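PDB 5ELK: RING finger protein unkempt homolog, which binds RNA sequence-specifically through clustered CCCH zinc fingers and represses translation, controlling the early morphology of cortical neurons during embryonic development. Local coordinates for residues H48-S53 / Q77-R82. Residues are numbered along the deposited sequence; the frame is centred on the assembly and turned at random.
With ZN (zinc ion), chain D; nucleotides of chain B.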
ATOM      1  N   HIS A  48      -0.774 -10.081  10.163  1.00 49.04           N
ATOM      2  CA  HIS A  48      -1.876 -10.722   9.461  1.00 43.98           C
ATOM      3  C   HIS A  48      -1.359 -11.304   8.168  1.00 50.92           C
ATOM      4  O   HIS A  48      -0.767 -10.599   7.346  1.00 44.44           O
ATOM      5  CB  HIS A  48      -2.995  -9.722   9.192  1.00 39.60           C
ATOM      6  CG  HIS A  48      -3.525  -9.080  10.429  1.00 48.95           C
ATOM      7  ND1 HIS A  48      -3.076  -7.859  10.886  1.00 49.66           N
ATOM      8  CD2 HIS A  48      -4.454  -9.497  11.323  1.00 47.52           C
ATOM      9  CE1 HIS A  48      -3.715  -7.546  11.999  1.00 50.82           C
ATOM     10  NE2 HIS A  48      -4.555  -8.525  12.286  1.00 47.68           N
ATOM     11  N   LYS A  49      -1.579 -12.601   7.996  1.00 52.98           N
ATOM     12  CA  LYS A  49      -1.127 -13.293   6.805  1.00 52.90           C
ATOM     13  C   LYS A  49      -2.282 -13.392   5.834  1.00 47.14           C
ATOM     14  O   LYS A  49      -3.257 -14.102   6.085  1.00 56.57           O
ATOM     15  CB  LYS A  49      -0.612 -14.688   7.158  1.00 55.44           C
ATOM     16  CG  LYS A  49       0.872 -14.882   6.875  1.00 52.39           C
ATOM     17  CD  LYS A  49       1.725 -14.812   8.132  1.00 55.84           C
ATOM     18  CE  LYS A  49       2.575 -13.543   8.203  1.00 56.65           C
ATOM     19  NZ  LYS A  49       3.761 -13.573   7.289  1.00 55.97           N
ATOM     20  N   TYR A  50      -2.185 -12.652   4.739  1.00 34.72           N
ATOM     21  CA  TYR A  50      -3.198 -12.706   3.706  1.00 36.93           C
ATOM     22  C   TYR A  50      -2.567 -12.789   2.327  1.00 38.37           C
ATOM     23  O   TYR A  50      -1.426 -12.387   2.128  1.00 40.72           O
ATOM     24  CB  TYR A  50      -4.134 -11.498   3.800  1.00 42.90           C
ATOM     25  CG  TYR A  50      -3.432 -10.153   3.900  1.00 39.82           C
ATOM     26  CD1 TYR A  50      -3.104  -9.427   2.761  1.00 35.22           C
ATOM     27  CD2 TYR A  50      -3.120  -9.601   5.131  1.00 30.58           C
ATOM     28  CE1 TYR A  50      -2.485  -8.202   2.851  1.00 35.41           C
ATOM     29  CE2 TYR A  50      -2.499  -8.377   5.223  1.00 38.77           C
ATOM     30  CZ  TYR A  50      -2.182  -7.683   4.086  1.00 35.37           C
ATOM     31  OH  TYR A  50      -1.559  -6.461   4.197  1.00 33.51           O
ATOM     32  N   ARG A  51      -3.331 -13.336   1.389  1.00 37.20           N
ATOM     33  CA  ARG A  51      -2.884 -13.525   0.021  1.00 32.70           C
ATOM     34  C   ARG A  51      -2.937 -12.208  -0.762  1.00 36.49           C
ATOM     35  O   ARG A  51      -3.623 -11.261  -0.361  1.00 33.18           O
ATOM     36  CB  ARG A  51      -3.743 -14.611  -0.652  1.00 40.22           C
ATOM     37  CG  ARG A  51      -3.217 -16.063  -0.552  1.00 56.10           C
ATOM     38  CD  ARG A  51      -2.451 -16.377   0.749  1.00 63.17           C
ATOM     39  NE  ARG A  51      -3.148 -17.336   1.601  1.00 74.69           N
ATOM     40  CZ  ARG A  51      -2.933 -17.480   2.908  1.00 73.90           C
ATOM     41  NH1 ARG A  51      -2.046 -16.726   3.546  1.00 63.90           N
ATOM     42  NH2 ARG A  51      -3.622 -18.379   3.589  1.00 78.22           N
ATOM     43  N   SER A  52      -2.197 -12.151  -1.869  1.00 34.82           N
ATOM     44  CA  SER A  52      -2.177 -10.964  -2.719  1.00 41.59           C
ATOM     45  C   SER A  52      -3.542 -10.683  -3.352  1.00 40.85           C
ATOM     46  O   SER A  52      -3.865  -9.539  -3.655  1.00 52.34           O
ATOM     47  CB  SER A  52      -1.131 -11.109  -3.829  1.00 37.79           C
ATOM     48  OG  SER A  52      -1.376 -12.261  -4.614  1.00 34.73           O
ATOM     49  N   SER A  53      -4.340 -11.725  -3.548  1.00 41.77           N
ATOM     50  CA  SER A  53      -5.592 -11.598  -4.293  1.00 38.01           C
ATOM     51  C   SER A  53      -6.631 -10.758  -3.528  1.00 41.06           C
ATOM     52  O   SER A  53      -6.697 -10.826  -2.302  1.00 42.59           O
ATOM     53  CB  SER A  53      -6.160 -12.984  -4.605  1.00 35.49           C
ATOM     54  OG  SER A  53      -6.057 -13.832  -3.481  1.00 43.11           O
ATOM     55  N   GLN A  77      -8.125 -13.768   4.696  1.00 39.64           N
ATOM     56  CA  GLN A  77      -6.878 -14.158   4.041  1.00 40.02           C
ATOM     57  C   GLN A  77      -6.810 -13.616   2.618  1.00 38.63           C
ATOM     58  O   GLN A  77      -6.159 -14.186   1.747  1.00 46.46           O
ATOM     59  CB  GLN A  77      -6.759 -15.679   4.044  1.00 38.30           C
ATOM     60  CG  GLN A  77      -6.743 -16.260   5.441  1.00 51.36           C
ATOM     61  CD  GLN A  77      -5.344 -16.401   5.982  1.00 57.31           C
ATOM     62  OE1 GLN A  77      -4.568 -17.221   5.495  1.00 55.70           O
ATOM     63  NE2 GLN A  77      -5.007 -15.600   6.987  1.00 64.65           N
ATOM     64  N   TYR A  78      -7.490 -12.497   2.407  1.00 35.79           N
ATOM     65  CA  TYR A  78      -7.517 -11.822   1.124  1.00 28.37           C
ATOM     66  C   TYR A  78      -7.305 -10.343   1.381  1.00 32.67           C
ATOM     67  O   TYR A  78      -7.532  -9.878   2.495  1.00 31.54           O
ATOM     68  CB  TYR A  78      -8.870 -12.043   0.456  1.00 40.27           C
ATOM     69  CG  TYR A  78      -9.105 -13.459  -0.020  1.00 39.69           C
ATOM     70  CD1 TYR A  78      -9.570 -14.448   0.844  1.00 30.60           C
ATOM     71  CD2 TYR A  78      -8.871 -13.809  -1.340  1.00 43.34           C
ATOM     72  CE1 TYR A  78      -9.785 -15.738   0.399  1.00 31.38           C
ATOM     73  CE2 TYR A  78      -9.093 -15.097  -1.790  1.00 42.95           C
ATOM     74  CZ  TYR A  78      -9.548 -16.054  -0.915  1.00 36.81           C
ATOM     75  OH  TYR A  78      -9.761 -17.337  -1.358  1.00 33.85           O
ATOM     76  N   CYS A  79      -6.897  -9.600   0.356  1.00 27.10           N
ATOM     77  CA  CYS A  79      -6.692  -8.165   0.507  1.00 33.88           C
ATOM     78  C   CYS A  79      -8.016  -7.413   0.601  1.00 33.30           C
ATOM     79  O   CYS A  79      -8.967  -7.746  -0.089  1.00 38.62           O
ATOM     80  CB  CYS A  79      -5.871  -7.616  -0.658  1.00 33.09           C
ATOM     81  SG  CYS A  79      -4.169  -8.209  -0.685  1.00 38.84           S
ATOM     82  N   HIS A  80      -8.048  -6.393   1.456  1.00 38.80           N
ATOM     83  CA  HIS A  80      -9.244  -5.595   1.708  1.00 39.08           C
ATOM     84  C   HIS A  80      -9.118  -4.156   1.207  1.00 32.92           C
ATOM     85  O   HIS A  80     -10.093  -3.405   1.212  1.00 36.84           O
ATOM     86  CB  HIS A  80      -9.560  -5.581   3.207  1.00 38.24           C
ATOM     87  CG  HIS A  80     -10.359  -6.760   3.672  1.00 41.76           C
ATOM     88  ND1 HIS A  80     -10.652  -6.987   4.996  1.00 43.45           N
ATOM     89  CD2 HIS A  80     -10.927  -7.781   2.981  1.00 38.07           C
ATOM     90  CE1 HIS A  80     -11.355  -8.099   5.108  1.00 40.77           C
ATOM     91  NE2 HIS A  80     -11.536  -8.600   3.901  1.00 38.56           N
ATOM     92  N   THR A  81      -7.920  -3.769   0.789  1.00 32.83           N
ATOM     93  CA  THR A  81      -7.712  -2.461   0.173  1.00 31.34           C
ATOM     94  C   THR A  81      -6.641  -2.539  -0.889  1.00 31.83           C
ATOM     95  O   THR A  81      -5.804  -3.443  -0.890  1.00 35.00           O
ATOM     96  CB  THR A  81      -7.259  -1.403   1.176  1.00 36.60           C
ATOM     97  OG1 THR A  81      -5.930  -1.706   1.619  1.00 42.78           O
ATOM     98  CG2 THR A  81      -8.183  -1.345   2.366  1.00 33.09           C
ATOM     99  N   ARG A  82      -6.676  -1.569  -1.792  1.00 34.62           N
ATOM    100  CA  ARG A  82      -5.760  -1.525  -2.910  1.00 31.39           C
ATOM    101  C   ARG A  82      -4.354  -1.381  -2.354  1.00 34.63           C
ATOM    102  O   ARG A  82      -3.386  -1.949  -2.876  1.00 38.07           O
ATOM    103  CB  ARG A  82      -6.106  -0.340  -3.808  1.00 36.56           C
ATOM    104  CG  ARG A  82      -5.084  -0.042  -4.898  1.00 34.52           C
ATOM    105  CD  ARG A  82      -5.508   1.171  -5.711  1.00 31.88           C
ATOM    106  NE  ARG A  82      -6.685   0.895  -6.534  1.00 42.02           N
ATOM    107  CZ  ARG A  82      -7.849   1.537  -6.444  1.00 52.31           C
ATOM    108  NH1 ARG A  82      -8.034   2.525  -5.573  1.00 54.45           N
ATOM    109  NH2 ARG A  82      -8.846   1.189  -7.244  1.00 57.89           N
TER
HETATM  110 ZN    ZN D 402     -12.447 -10.334   3.277  1.00 51.14          ZN
ATOM    111  P     G B   5      -4.591   4.581 -10.682  1.00 50.04           P
ATOM    112  OP1   G B   5      -5.829   3.886 -11.131  1.00 61.42           O
ATOM    113  OP2   G B   5      -4.149   5.802 -11.407  1.00 52.90           O
ATOM    114  O5'   G B   5      -4.706   5.001  -9.148  1.00 51.51           O
ATOM    115  C5'   G B   5      -5.511   4.259  -8.241  1.00 49.75           C
ATOM    116  C4'   G B   5      -5.160   4.570  -6.806  1.00 51.71           C
ATOM    117  O4'   G B   5      -3.921   3.892  -6.459  1.00 48.57           O
ATOM    118  C3'   G B   5      -4.945   6.052  -6.482  1.00 57.13           C
ATOM    119  O3'   G B   5      -5.431   6.336  -5.169  1.00 62.99           O
ATOM    120  C2'   G B   5      -3.425   6.186  -6.499  1.00 54.55           C
ATOM    121  O2'   G B   5      -2.918   7.243  -5.706  1.00 56.73           O
ATOM    122  C1'   G B   5      -2.987   4.825  -5.960  1.00 52.89           C
ATOM    123  N9    G B   5      -1.648   4.414  -6.396  1.00 49.96           N
ATOM    124  C8    G B   5      -1.255   4.100  -7.676  1.00 42.66           C
ATOM    125  N7    G B   5       0.001   3.767  -7.750  1.00 35.68           N
ATOM    126  C5    G B   5       0.469   3.872  -6.447  1.00 37.31           C
ATOM    127  C6    G B   5       1.763   3.634  -5.912  1.00 31.85           C
ATOM    128  O6    G B   5       2.782   3.280  -6.504  1.00 35.06           O
ATOM    129  N1    G B   5       1.812   3.859  -4.544  1.00 29.74           N
ATOM    130  C2    G B   5       0.737   4.251  -3.781  1.00 40.67           C
ATOM    131  N2    G B   5       0.981   4.409  -2.471  1.00 38.65           N
ATOM    132  N3    G B   5      -0.477   4.474  -4.262  1.00 39.38           N
ATOM    133  C4    G B   5      -0.538   4.265  -5.595  1.00 41.92           C
TER
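Gln77 and Arg51 lie side by side and point the same way, with the amide and guanidinium planes turned 83° apart and Gln77 CB over one guanidinium face, offset toward the rim. The modelled approach of Gln77 OE1 to Arg51 NH2 is very short and therefore doubtful. The backbone gives firmer evidence: Arg51 N donates to Gln77 O at 3.0 Å in a nearly straight bond (N-H...O 169°), although the donor sits well above the carbonyl plane. Tyr78 CB points away from 48-53 overall, yet ring atom CD2 lies 3.5 Å from Ser53 OG, which approaches the ring obliquely. Cys79 N then donates to Ser53 O at 2.9 Å, the second backbone bond between 48-53 and 77-82. With SG anti to its own carbonyl carbon (chi1 -67°), the Cys79 sulfur is 3.8 Å from Tyr50 CD1, an oblique sulfur-aromatic contact, and 3.1 Å from Arg51 O. The Tyr50 ring is also fixed from outside the two segments, by a hydrogen bond from its OH to Arg43 O and a cation-pi contact with Arg43. His80 NE2 binds the zinc ion at 2.1 Å, completing the CCCH site with Cys55, Cys70 and Cys76. Thr81 is the N-cap of helix 82-86, its OG1 hydrogen-bonded to Glu84 N. Arg82, the first residue of that helix, sets CD 3.2 Å from O4' of G5 of chain B, while C5' of that nucleotide lies over one guanidinium face, offset toward the rim. An alanine here would probably leave the G5 ribose without this aliphatic and guanidinium cover, opening a gap beside the sugar. The backbone bonds and sulfur-aromatic contact of Gln77 to Cys79 thus probably help to place His80 on zinc and Arg82 against RNA.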